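Local atomic coordinates of exopolyphosphatase (Aquifex aeolicus, PDB entry 1T6C), a protein that probably hydrolyses phosphoanhydride bonds of inorganic polyphosphate or guanosine pentaphosphate, as a calcium-binding member of the Ppx/GppA branch of the actin-like fold. Residues Lys74-Ile77 against Asp78-Val82; Glu100-Leu103 against Glu104-Arg108; Thr184-Glu187 against Val188-Phe192; Ser256-Arg259 against Ser260-Phe263; Leu305-Glu308 against Val309-Asn313. All blocks are in the same frame, centred on the assembly; numbering follows the deposited sequence.

All five contacts are local, each within one helix or at its end, and they follow one another along the chain without interleaving. Contact 1 closes helix 60-79 and contact 2 lies on helix 99-109, their centres about 20 Å apart; both helices pack near the five-stranded sheet that holds strands 12-19 and 84-89. Contact 5, on helix 300-313 near the end of the chain, returns to this sheet, its centre about 18 Å from that of contact 1. Contacts 3 and 4, on helices 185-199 and 256-262, have centres about 21 Å apart and lie far away, 40 to 50 Å from contact 1 between centres. The chain thus starts and finishes at one sheet, in keeping with its actin-like fold.

Contact 1: Lys74-Ile77 against Asp78-Val82; sequences KKLI and DEFKV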
# COMPACT_ATOMS: atom_id res chain seq x y z
N LYS A 74 -18.96 11.83 1.45
CA LYS A 74 -20.26 11.32 1.88
C LYS A 74 -21.39 11.74 0.91
O LYS A 74 -22.30 10.97 0.66
CB LYS A 74 -20.55 11.82 3.32
CG LYS A 74 -21.85 11.30 3.95
CD LYS A 74 -21.96 9.77 3.97
CE LYS A 74 -23.11 9.29 4.89
NZ LYS A 74 -24.42 9.95 4.60
N LYS A 75 -21.29 12.93 0.34
CA LYS A 75 -22.28 13.42 -0.63
C LYS A 75 -22.28 12.52 -1.88
O LYS A 75 -23.35 12.21 -2.41
CB LYS A 75 -21.98 14.87 -1.02
CG LYS A 75 -22.45 15.88 -0.02
CD LYS A 75 -22.09 17.30 -0.48
CE LYS A 75 -22.43 18.33 0.59
NZ LYS A 75 -21.76 19.64 0.37
N LEU A 76 -21.09 12.12 -2.32
CA LEU A 76 -20.95 11.21 -3.44
C LEU A 76 -21.52 9.84 -3.10
O LEU A 76 -22.25 9.25 -3.89
CB LEU A 76 -19.50 11.07 -3.88
CG LEU A 76 -18.87 12.33 -4.47
CD1 LEU A 76 -17.36 12.16 -4.61
CD2 LEU A 76 -19.50 12.67 -5.82
N ILE A 77 -21.23 9.33 -1.91
CA ILE A 77 -21.76 8.03 -1.49
C ILE A 77 -23.29 8.04 -1.51
O ILE A 77 -23.93 7.11 -1.96
CB ILE A 77 -21.19 7.73 -0.08
CG1 ILE A 77 -19.72 7.30 -0.22
CG2 ILE A 77 -22.07 6.79 0.72
CD1 ILE A 77 -19.01 7.29 1.06
N ASP A 78 -23.86 9.15 -1.04
CA ASP A 78 -25.32 9.33 -1.02
C ASP A 78 -25.90 9.40 -2.43
O ASP A 78 -26.84 8.66 -2.76
CB ASP A 78 -25.67 10.65 -0.28
CG ASP A 78 -25.37 10.62 1.23
OD1 ASP A 78 -25.03 9.54 1.79
OD2 ASP A 78 -25.45 11.68 1.93
N GLU A 79 -25.31 10.23 -3.28
CA GLU A 79 -25.84 10.43 -4.65
C GLU A 79 -25.73 9.14 -5.48
O GLU A 79 -26.64 8.82 -6.28
CB GLU A 79 -25.14 11.62 -5.35
CG GLU A 79 -25.56 11.89 -6.80
CD GLU A 79 -26.63 12.98 -6.97
OE1 GLU A 79 -26.98 13.65 -5.97
OE2 GLU A 79 -27.07 13.21 -8.13
N PHE A 80 -24.64 8.38 -5.26
CA PHE A 80 -24.37 7.15 -6.01
C PHE A 80 -25.09 5.95 -5.41
O PHE A 80 -24.96 4.83 -5.92
CB PHE A 80 -22.87 6.82 -5.98
CG PHE A 80 -22.07 7.43 -7.09
CD1 PHE A 80 -21.82 8.79 -7.13
CD2 PHE A 80 -21.50 6.60 -8.07
CE1 PHE A 80 -21.04 9.34 -8.14
CE2 PHE A 80 -20.73 7.15 -9.11
CZ PHE A 80 -20.50 8.51 -9.14
N LYS A 81 -25.84 6.17 -4.33
CA LYS A 81 -26.62 5.10 -3.69
C LYS A 81 -25.73 3.91 -3.31
O LYS A 81 -26.04 2.75 -3.58
CB LYS A 81 -27.79 4.68 -4.59
CG LYS A 81 -28.89 5.74 -4.63
CD LYS A 81 -30.25 5.15 -5.08
CE LYS A 81 -31.37 6.19 -4.89
NZ LYS A 81 -31.26 7.23 -5.93
N VAL A 82 -24.60 4.21 -2.70
CA VAL A 82 -23.69 3.17 -2.23
C VAL A 82 -24.32 2.51 -1.03
O VAL A 82 -24.72 3.18 -0.09
CB VAL A 82 -22.32 3.77 -1.85
CG1 VAL A 82 -21.45 2.69 -1.22
CG2 VAL A 82 -21.67 4.41 -3.07
O HOH W 1 -25.90 5.65 -0.07
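Lys74 and Asp78, one turn apart, form a salt bridge in which Lys74 NZ gives a hydrogen bond to Asp78 OD1 at 2.9 Å and a weak one to Asp78 OD2 at 3.3 Å. OD1 receives the ammonium on its syn lone pair, so the lysine tip sits before the mouth of the carboxylate. The lysine gets there by curling: CG stands anti to the backbone N (chi1 -177°), and bends at chi2 and chi4 bring the amine to the carboxylate oxygens. In the backbone, helical bonds run from Asp78 N, Glu79 N and Phe80 N to the carbonyls four residues earlier.

The helix then ends in a Schellman motif. Lys81, with positive phi, turns the chain so that Lys81 N bonds to Asp78 O and Val82 N reaches back to Ile77 O at 3.1 Å, almost straight (171°) and in the carbonyl plane. A water joins the same Ile77 O to Val82 O, donating to both, so the last turn is tied twice. The reversal also brings Val82 CB to 4.0 Å from Ile77 CG2, while Leu76 CD2 approaches Phe80 CE1 at 4.3 Å.

These apolar groups face the sheet: Ile77 touches Leu26 and Ile17 on strands 23-32 and 12-19, Val82 meets Ala15 and Ile28 on the same strands, and Leu76 and Phe80 both cover Leu40 on strand 35-45.

Contact 2: Glu100-Leu103 against Glu104-Arg108; sequences EEFL and ERVKR
Phe102 and Val106 lie side by side on one face of helix 99-109, and the valine can be followed outward from its backbone. Val106 CB is 3.6 Å from Leu103 O, three residues back. From CB, the CG1 branch points anti to the backbone N (chi1 176°), which places CG2 beside that nitrogen and turns it back down the helix. There CG2 rests 3.4 Å from Phe102 O and 3.8 Å from Phe102 CE1. Its approach to the ring is an off-centre CH-pi contact, 4.3 Å from CG2 to the centroid of the Phe102 ring and 30° off the normal. The carbonyl that CG2 brushes is also the acceptor for Val106 N.

Along the outer side, Lys107 runs extended from CG onward, and its CG passes 3.4 Å from Leu103 O. Glu104 and Arg108 make a salt bridge one turn on: Arg108 NH1 donates to Glu104 OE2 at 2.9 Å. The oxygen lies nearly in the guanidinium plane, but the nitrogen meets it from above the carboxylate plane. Arg105 sends its tip off to Glu64 on helix 60-79 and to Glu109.

Apolar and charged groups share the work of seating the helix: Phe102 and Arg105 both pack on Ile63 of helix 60-79, where Arg105 also pairs with Glu64, and Val106 packs on Val114 of strand 114-116. The Glu104-Arg108 pair links successive turns.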
# COMPACT_ATOMS: atom_id res chain seq x y z
N GLU A 100 -8.83 10.59 18.77
CA GLU A 100 -10.14 10.16 19.22
C GLU A 100 -11.15 11.31 19.05
O GLU A 100 -12.25 11.10 18.58
CB GLU A 100 -10.06 9.66 20.67
CG GLU A 100 -11.30 8.92 21.14
CD GLU A 100 -11.29 8.58 22.63
OE1 GLU A 100 -12.40 8.33 23.19
OE2 GLU A 100 -10.19 8.55 23.23
N GLU A 101 -10.75 12.53 19.39
CA GLU A 101 -11.59 13.72 19.26
C GLU A 101 -11.89 14.08 17.79
O GLU A 101 -13.03 14.40 17.46
CB GLU A 101 -10.91 14.90 19.99
CG GLU A 101 -10.85 14.68 21.50
CD GLU A 101 -9.50 14.17 22.02
OE1 GLU A 101 -8.89 13.20 21.48
OE2 GLU A 101 -9.06 14.72 23.04
N PHE A 102 -10.89 13.97 16.93
CA PHE A 102 -11.07 14.07 15.49
C PHE A 102 -12.09 13.03 14.97
O PHE A 102 -13.00 13.38 14.24
CB PHE A 102 -9.72 13.89 14.79
CG PHE A 102 -9.82 13.56 13.33
CD1 PHE A 102 -10.47 14.42 12.45
CD2 PHE A 102 -9.26 12.40 12.83
CE1 PHE A 102 -10.54 14.12 11.11
CE2 PHE A 102 -9.35 12.08 11.49
CZ PHE A 102 -9.98 12.95 10.62
N LEU A 103 -11.95 11.76 15.35
CA LEU A 103 -12.88 10.73 14.87
C LEU A 103 -14.32 10.91 15.37
O LEU A 103 -15.29 10.52 14.69
CB LEU A 103 -12.42 9.35 15.35
CG LEU A 103 -11.05 8.83 14.97
CD1 LEU A 103 -10.71 7.57 15.76
CD2 LEU A 103 -10.98 8.54 13.51
N GLU A 104 -14.45 11.44 16.59
CA GLU A 104 -15.76 11.81 17.12
C GLU A 104 -16.40 12.93 16.31
O GLU A 104 -17.59 12.91 16.04
CB GLU A 104 -15.66 12.22 18.61
CG GLU A 104 -16.94 12.83 19.18
CD GLU A 104 -18.11 11.87 19.30
OE1 GLU A 104 -17.93 10.64 19.16
OE2 GLU A 104 -19.23 12.36 19.59
N ARG A 105 -15.62 13.93 15.92
CA ARG A 105 -16.17 14.97 15.03
C ARG A 105 -16.66 14.36 13.72
O ARG A 105 -17.67 14.76 13.19
CB ARG A 105 -15.13 16.04 14.71
CG ARG A 105 -14.81 16.98 15.86
CD ARG A 105 -13.98 18.19 15.40
NE ARG A 105 -14.74 19.02 14.47
CZ ARG A 105 -14.23 19.99 13.71
NH1 ARG A 105 -12.95 20.31 13.81
NH2 ARG A 105 -15.02 20.66 12.88
N VAL A 106 -15.95 13.36 13.20
CA VAL A 106 -16.36 12.76 11.95
C VAL A 106 -17.72 12.03 12.11
O VAL A 106 -18.57 12.12 11.26
CB VAL A 106 -15.27 11.83 11.37
CG1 VAL A 106 -15.77 11.13 10.11
CG2 VAL A 106 -14.03 12.63 11.05
N LYS A 107 -17.93 11.40 13.25
CA LYS A 107 -19.20 10.73 13.50
C LYS A 107 -20.32 11.75 13.51
O LYS A 107 -21.36 11.56 12.92
CB LYS A 107 -19.16 10.01 14.86
CG LYS A 107 -18.19 8.84 14.88
CD LYS A 107 -17.96 8.25 16.26
CE LYS A 107 -16.80 7.25 16.19
NZ LYS A 107 -16.42 6.67 17.49
N ARG A 108 -20.08 12.84 14.22
CA ARG A 108 -21.14 13.80 14.49
C ARG A 108 -21.42 14.68 13.27
O ARG A 108 -22.58 14.98 12.98
CB ARG A 108 -20.78 14.70 15.69
CG ARG A 108 -20.51 13.98 16.99
CD ARG A 108 -21.73 13.55 17.77
NE ARG A 108 -22.46 12.43 17.19
CZ ARG A 108 -22.12 11.15 17.34
NH1 ARG A 108 -21.04 10.80 18.01
NH2 ARG A 108 -22.86 10.22 16.78

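Contact 3: Thr184-Glu187 against Val188-Phe192; sequences TEEE and VKRFF
Glu186 OE1 is held by two donors: Lys189 NZ at 2.8 Å, in a salt bridge, and a water at 2.7 Å that also accepts from Arg190 NH2. The ammonium comes to the oxygen from above the carboxylate plane, 39° out of it. The two side chains lie side by side and point the same way; the glutamate bends at chi2 and the lysine at chi3 (74°), bringing acid and amine level. Arg190 NH2 itself stays 4.2 Å from Glu186 OE1, beyond a salt bridge, so the water carries that link.

The guanidinium of Arg190 lies back along its own helix. One face covers Glu186 O, 3.6 Å from its plane and over its centre, with Glu187 N nearer the rim, and NH1 touches Glu187 CG at 3.6 Å. The Glu187 carboxylate is turned 88° from the guanidinium and reaches it through a second water, which donates to Glu187 OE2 and accepts from Arg190 NH1.

Glu187 is also half of a capping box with the N-cap residue Thr184. Glu187 N donates to Thr184 OG1 at 3.2 Å, and Thr184 N returns a bond of 3.0 Å to Glu187 OE1. The reciprocal bonds give acceptors to two amides at the helix start, as a capping box does; OE1 accepts from Gln180 N as well.

Helix 185-199 sits between several others. Val188 and Phe191 touch Phe248 of helix 241-251, Phe191 packs on Leu173 and Phe177 of helix 170-177, and Phe192 reaches Leu282 of helix 274-288.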
# COMPACT_ATOMS: atom_id res chain seq x y z
N THR A 184 26.75 4.70 -1.46
CA THR A 184 27.97 3.99 -1.78
C THR A 184 27.71 2.51 -1.72
O THR A 184 26.71 2.07 -1.14
CB THR A 184 29.10 4.34 -0.79
OG1 THR A 184 28.79 3.86 0.51
CG2 THR A 184 29.30 5.83 -0.63
N GLU A 185 28.61 1.71 -2.27
CA GLU A 185 28.47 0.28 -2.22
C GLU A 185 28.46 -0.22 -0.81
O GLU A 185 27.72 -1.15 -0.48
CB GLU A 185 29.57 -0.45 -3.01
CG GLU A 185 29.22 -0.63 -4.47
CD GLU A 185 28.09 -1.65 -4.69
OE1 GLU A 185 26.96 -1.25 -5.05
OE2 GLU A 185 28.31 -2.87 -4.47
N GLU A 186 29.22 0.41 0.08
CA GLU A 186 29.18 -0.03 1.49
C GLU A 186 27.87 0.24 2.19
O GLU A 186 27.46 -0.51 3.08
CB GLU A 186 30.31 0.63 2.29
CG GLU A 186 31.67 0.02 1.98
CD GLU A 186 31.78 -1.42 2.49
OE1 GLU A 186 32.04 -1.57 3.72
OE2 GLU A 186 31.57 -2.38 1.70
N GLU A 187 27.28 1.38 1.88
CA GLU A 187 25.96 1.72 2.38
C GLU A 187 24.89 0.77 1.90
O GLU A 187 24.04 0.31 2.67
CB GLU A 187 25.60 3.15 1.99
CG GLU A 187 26.42 4.15 2.75
CD GLU A 187 26.22 5.58 2.32
OE1 GLU A 187 25.76 5.83 1.19
OE2 GLU A 187 26.54 6.48 3.15
N VAL A 188 24.98 0.38 0.65
CA VAL A 188 24.09 -0.65 0.11
C VAL A 188 24.28 -1.99 0.86
O VAL A 188 23.33 -2.68 1.21
CB VAL A 188 24.31 -0.82 -1.42
CG1 VAL A 188 23.65 -2.05 -1.93
CG2 VAL A 188 23.79 0.39 -2.17
N LYS A 189 25.53 -2.32 1.15
CA LYS A 189 25.84 -3.56 1.86
C LYS A 189 25.21 -3.54 3.24
O LYS A 189 24.62 -4.52 3.67
CB LYS A 189 27.36 -3.71 1.95
CG LYS A 189 27.86 -4.86 2.75
CD LYS A 189 29.26 -4.51 3.38
CE LYS A 189 29.14 -3.56 4.52
NZ LYS A 189 30.48 -3.35 5.20
N ARG A 190 25.38 -2.44 3.97
CA ARG A 190 24.79 -2.36 5.29
C ARG A 190 23.26 -2.49 5.28
O ARG A 190 22.66 -3.09 6.17
CB ARG A 190 25.17 -1.07 5.96
CG ARG A 190 26.61 -1.02 6.42
CD ARG A 190 26.92 0.22 7.23
NE ARG A 190 27.22 1.42 6.44
CZ ARG A 190 28.40 1.68 5.90
NH1 ARG A 190 28.61 2.80 5.22
NH2 ARG A 190 29.38 0.81 6.01
N PHE A 191 22.65 -1.80 4.31
CA PHE A 191 21.21 -1.87 4.08
C PHE A 191 20.78 -3.33 3.88
O PHE A 191 19.84 -3.80 4.54
CB PHE A 191 20.89 -0.99 2.87
CG PHE A 191 19.59 -1.26 2.19
CD1 PHE A 191 18.41 -0.73 2.68
CD2 PHE A 191 19.55 -1.97 0.98
CE1 PHE A 191 17.23 -0.95 2.01
CE2 PHE A 191 18.37 -2.15 0.31
CZ PHE A 191 17.22 -1.66 0.83
N PHE A 192 21.48 -4.07 3.04
CA PHE A 192 21.12 -5.47 2.86
C PHE A 192 21.41 -6.36 4.07
O PHE A 192 20.66 -7.31 4.33
CB PHE A 192 21.78 -6.04 1.58
CG PHE A 192 21.08 -5.63 0.29
CD1 PHE A 192 19.73 -5.90 0.11
CD2 PHE A 192 21.75 -5.00 -0.74
CE1 PHE A 192 19.06 -5.54 -1.08
CE2 PHE A 192 21.08 -4.62 -1.92
CZ PHE A 192 19.75 -4.90 -2.07
O HOH W 2 32.26 0.52 5.46
O HOH W 3 27.44 5.43 5.61

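Contact 4: Ser256-Arg259 against Ser260-Phe263; sequences SEER and SKRF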
# COMPACT_ATOMS: atom_id res chain seq x y z
N SER A 256 19.25 10.68 -7.21
CA SER A 256 17.80 10.72 -7.07
C SER A 256 17.13 11.73 -8.00
O SER A 256 16.09 11.43 -8.58
CB SER A 256 17.36 10.97 -5.63
OG SER A 256 17.77 12.24 -5.15
N GLU A 257 17.72 12.91 -8.13
CA GLU A 257 17.14 13.97 -8.95
C GLU A 257 17.09 13.65 -10.44
O GLU A 257 16.29 14.24 -11.17
CB GLU A 257 17.89 15.30 -8.75
CG GLU A 257 18.15 15.69 -7.31
CD GLU A 257 19.56 15.36 -6.83
OE1 GLU A 257 20.08 14.28 -7.19
OE2 GLU A 257 20.13 16.20 -6.10
N GLU A 258 17.87 12.66 -10.88
CA GLU A 258 17.92 12.23 -12.26
C GLU A 258 16.98 11.07 -12.54
O GLU A 258 16.66 10.79 -13.67
CB GLU A 258 19.38 11.85 -12.58
CG GLU A 258 19.65 11.28 -13.94
CD GLU A 258 19.46 12.24 -15.10
OE1 GLU A 258 19.33 13.48 -14.87
OE2 GLU A 258 19.41 11.71 -16.24
N ARG A 259 16.52 10.38 -11.49
CA ARG A 259 15.79 9.14 -11.69
C ARG A 259 14.49 9.35 -12.48
O ARG A 259 14.21 8.56 -13.37
CB ARG A 259 15.52 8.44 -10.36
CG ARG A 259 16.77 7.89 -9.75
CD ARG A 259 16.55 7.27 -8.39
NE ARG A 259 17.82 6.80 -7.83
CZ ARG A 259 18.01 6.50 -6.56
NH1 ARG A 259 17.00 6.55 -5.70
NH2 ARG A 259 19.21 6.08 -6.15
N SER A 260 13.70 10.36 -12.12
CA SER A 260 12.41 10.57 -12.81
C SER A 260 12.63 11.17 -14.18
O SER A 260 11.74 11.14 -15.03
CB SER A 260 11.50 11.51 -12.01
OG SER A 260 11.24 11.04 -10.70
N LYS A 261 13.79 11.79 -14.39
CA LYS A 261 14.12 12.29 -15.72
C LYS A 261 14.45 11.15 -16.66
O LYS A 261 14.03 11.15 -17.81
CB LYS A 261 15.31 13.24 -15.64
CG LYS A 261 15.05 14.46 -14.79
CD LYS A 261 16.30 15.32 -14.73
CE LYS A 261 16.09 16.68 -14.10
NZ LYS A 261 17.43 17.27 -13.79
N ARG A 262 15.22 10.19 -16.18
CA ARG A 262 15.63 9.03 -16.99
C ARG A 262 14.52 8.02 -17.20
O ARG A 262 14.41 7.44 -18.27
CB ARG A 262 16.85 8.36 -16.35
CG ARG A 262 17.39 7.14 -17.04
CD ARG A 262 17.89 7.33 -18.49
NE ARG A 262 18.23 6.05 -19.10
CZ ARG A 262 17.38 5.20 -19.61
NH1 ARG A 262 16.07 5.45 -19.61
NH2 ARG A 262 17.80 4.04 -20.12
N PHE A 263 13.71 7.83 -16.16
CA PHE A 263 12.64 6.83 -16.16
C PHE A 263 11.34 7.54 -15.77
O PHE A 263 11.03 7.70 -14.59
CB PHE A 263 12.97 5.70 -15.18
CG PHE A 263 14.17 4.89 -15.60
CD1 PHE A 263 15.38 5.00 -14.89
CD2 PHE A 263 14.12 4.08 -16.69
CE1 PHE A 263 16.49 4.26 -15.29
CE2 PHE A 263 15.22 3.30 -17.08
CZ PHE A 263 16.41 3.42 -16.39
O HOH W 4 13.93 12.34 -9.97
O HOH W 5 19.70 15.27 -12.43
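Glu258 and Lys261 are set across each other by their torsions: the glutamate has CG anti to the backbone N (chi1 176°) and bends at chi2, whereas the lysine starts with CG beside its backbone N (chi1 -62°) and then runs straight to NZ. The two side chains meet at about a right angle, and the carboxylate touches the lysine along its stem, Glu258 OE1 lying 3.5 Å from Lys261 CD. Their charged ends stay apart, with Glu258 OE1 4.4 Å from Lys261 NZ, beyond a salt bridge. A water spans them, donating to OE1 and accepting a weak bond from NZ.

In the backbone, Glu258 O takes Arg262 N at 3.0 Å and a weak, bent bond from Lys261 N. Arg259 O accepts from the N of Phe263, the first residue to leave the helix. Ser256 O and Ser260 N lie 4.4 Å apart, too far for a direct bond, and a water bridges them, giving to Ser256 O at 2.7 Å and accepting from Ser260 N at 2.9 Å. Beyond this, Arg262 folds over Phe263, whose CZ lies 3.7 Å above the centre of the guanidinium plane.

Several polar side chains bond to their surroundings: Arg259 donates to the carbonyls of Ala271 and Ile254, Ser256 OG bonds to Asp181 and, in the conformer described, Ser260 OG to Val266 O. Phe263 stacks edge-to-face on Trp247. Chemically, then, the short helix has little direct charge pairing of its own; water bridges the Ser256-Ser260 step and, weakly bound on the lysine side, the Glu258-Lys261 pair, while bonds from Arg259 and Ser256 join it to its surroundings.

Contact 5: Leu305-Glu308 against Val309-Asn313; sequences LVSE and VLKEN
Lys311 reaches back along helix 300-313 to Ser307 and Glu308. Its CG lies 3.4 Å from Ser307 O, the carbonyl that also accepts Lys311 N, and farther out CE passes 3.7 Å from Ser307 OG. The ammonium ends in a long salt bridge, a weak hydrogen bond of 3.4 Å from Lys311 NZ to Glu308 OE2, where the two side chains meet at a slant. A water bridges Lys311 and Ser307, lying 3.1 Å from Lys311 NZ, which donates to it, and 2.8 Å from Ser307 OG.

Torsions set both partners. Lys311 is extended beyond CG, whereas Glu308 bends at chi2 (-51°), which brings OE2 to the lysine end. Its other oxygen, OE1, is drawn to Arg84 in a salt bridge, and Glu312 OE1 binds the same arginine, which probably steadies the acid that Lys311 meets.

On another side of the helix, Val306 CG1 and Leu310 CD1 lie together at 4.1 Å, side by side. Val306 packs on Leu128 and Tyr132 of helix 119-133 and on Leu36, while Leu305 faces strands 12-19, 23-32 and 35-45, and Val309 covers Leu36 and Ile31.

Glu308 thus has two cationic partners, Lys311 through a long, weak bond and Arg84, which it shares with Glu312. Such surroundings would be expected to favour its charged form, and they join the helix to Arg84 as its apolar side settles on the sheet.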
# COMPACT_ATOMS: atom_id res chain seq x y z
N LEU A 305 -13.18 -3.23 -0.18
CA LEU A 305 -14.34 -3.45 -1.04
C LEU A 305 -14.65 -4.95 -1.09
O LEU A 305 -15.81 -5.36 -1.00
CB LEU A 305 -14.11 -2.94 -2.44
CG LEU A 305 -13.63 -1.50 -2.61
CD1 LEU A 305 -13.20 -1.29 -4.03
CD2 LEU A 305 -14.72 -0.52 -2.21
N VAL A 306 -13.61 -5.75 -1.23
CA VAL A 306 -13.79 -7.19 -1.27
C VAL A 306 -14.42 -7.67 0.04
O VAL A 306 -15.33 -8.49 0.04
CB VAL A 306 -12.46 -7.94 -1.55
CG1 VAL A 306 -12.67 -9.43 -1.39
CG2 VAL A 306 -11.94 -7.62 -2.95
N SER A 307 -13.94 -7.15 1.16
CA SER A 307 -14.45 -7.52 2.47
C SER A 307 -15.94 -7.22 2.57
O SER A 307 -16.70 -8.04 3.11
CB SER A 307 -13.67 -6.79 3.55
OG SER A 307 -14.21 -7.05 4.83
N GLU A 308 -16.37 -6.09 2.02
CA GLU A 308 -17.77 -5.71 2.09
C GLU A 308 -18.62 -6.66 1.29
O GLU A 308 -19.72 -7.01 1.72
CB GLU A 308 -17.99 -4.25 1.66
CG GLU A 308 -17.58 -3.22 2.71
CD GLU A 308 -18.16 -3.45 4.12
OE1 GLU A 308 -19.39 -3.64 4.27
OE2 GLU A 308 -17.38 -3.44 5.10
N VAL A 309 -18.11 -7.12 0.15
CA VAL A 309 -18.81 -8.10 -0.68
C VAL A 309 -18.92 -9.45 0.03
O VAL A 309 -20.00 -10.06 0.05
CB VAL A 309 -18.13 -8.29 -2.03
CG1 VAL A 309 -18.78 -9.45 -2.83
CG2 VAL A 309 -18.14 -6.97 -2.83
N LEU A 310 -17.82 -9.92 0.62
CA LEU A 310 -17.88 -11.15 1.42
C LEU A 310 -18.89 -11.03 2.57
O LEU A 310 -19.60 -11.98 2.85
CB LEU A 310 -16.49 -11.55 1.95
CG LEU A 310 -15.42 -11.87 0.90
CD1 LEU A 310 -14.05 -11.97 1.55
CD2 LEU A 310 -15.72 -13.13 0.09
N LYS A 311 -18.97 -9.88 3.23
CA LYS A 311 -19.90 -9.69 4.35
C LYS A 311 -21.35 -9.78 3.88
O LYS A 311 -22.22 -10.31 4.60
CB LYS A 311 -19.70 -8.34 5.02
CG LYS A 311 -18.56 -8.31 5.98
CD LYS A 311 -18.39 -6.92 6.55
CE LYS A 311 -17.05 -6.76 7.21
NZ LYS A 311 -16.99 -5.40 7.87
N GLU A 312 -21.60 -9.24 2.69
CA GLU A 312 -22.92 -9.19 2.11
C GLU A 312 -23.36 -10.62 1.80
O GLU A 312 -24.52 -10.97 2.05
CB GLU A 312 -22.89 -8.32 0.84
CG GLU A 312 -24.21 -8.19 0.10
CD GLU A 312 -25.29 -7.47 0.89
OE1 GLU A 312 -25.00 -6.81 1.90
OE2 GLU A 312 -26.46 -7.58 0.50
N ASN A 313 -22.43 -11.45 1.33
CA ASN A 313 -22.73 -12.82 0.92
C ASN A 313 -22.75 -13.85 2.04
O ASN A 313 -23.21 -14.98 1.82
CB ASN A 313 -21.72 -13.28 -0.13
CG ASN A 313 -21.76 -12.44 -1.39
OD1 ASN A 313 -20.83 -12.47 -2.20
ND2 ASN A 313 -22.85 -11.69 -1.56
O HOH W 6 -14.53 -4.59 6.10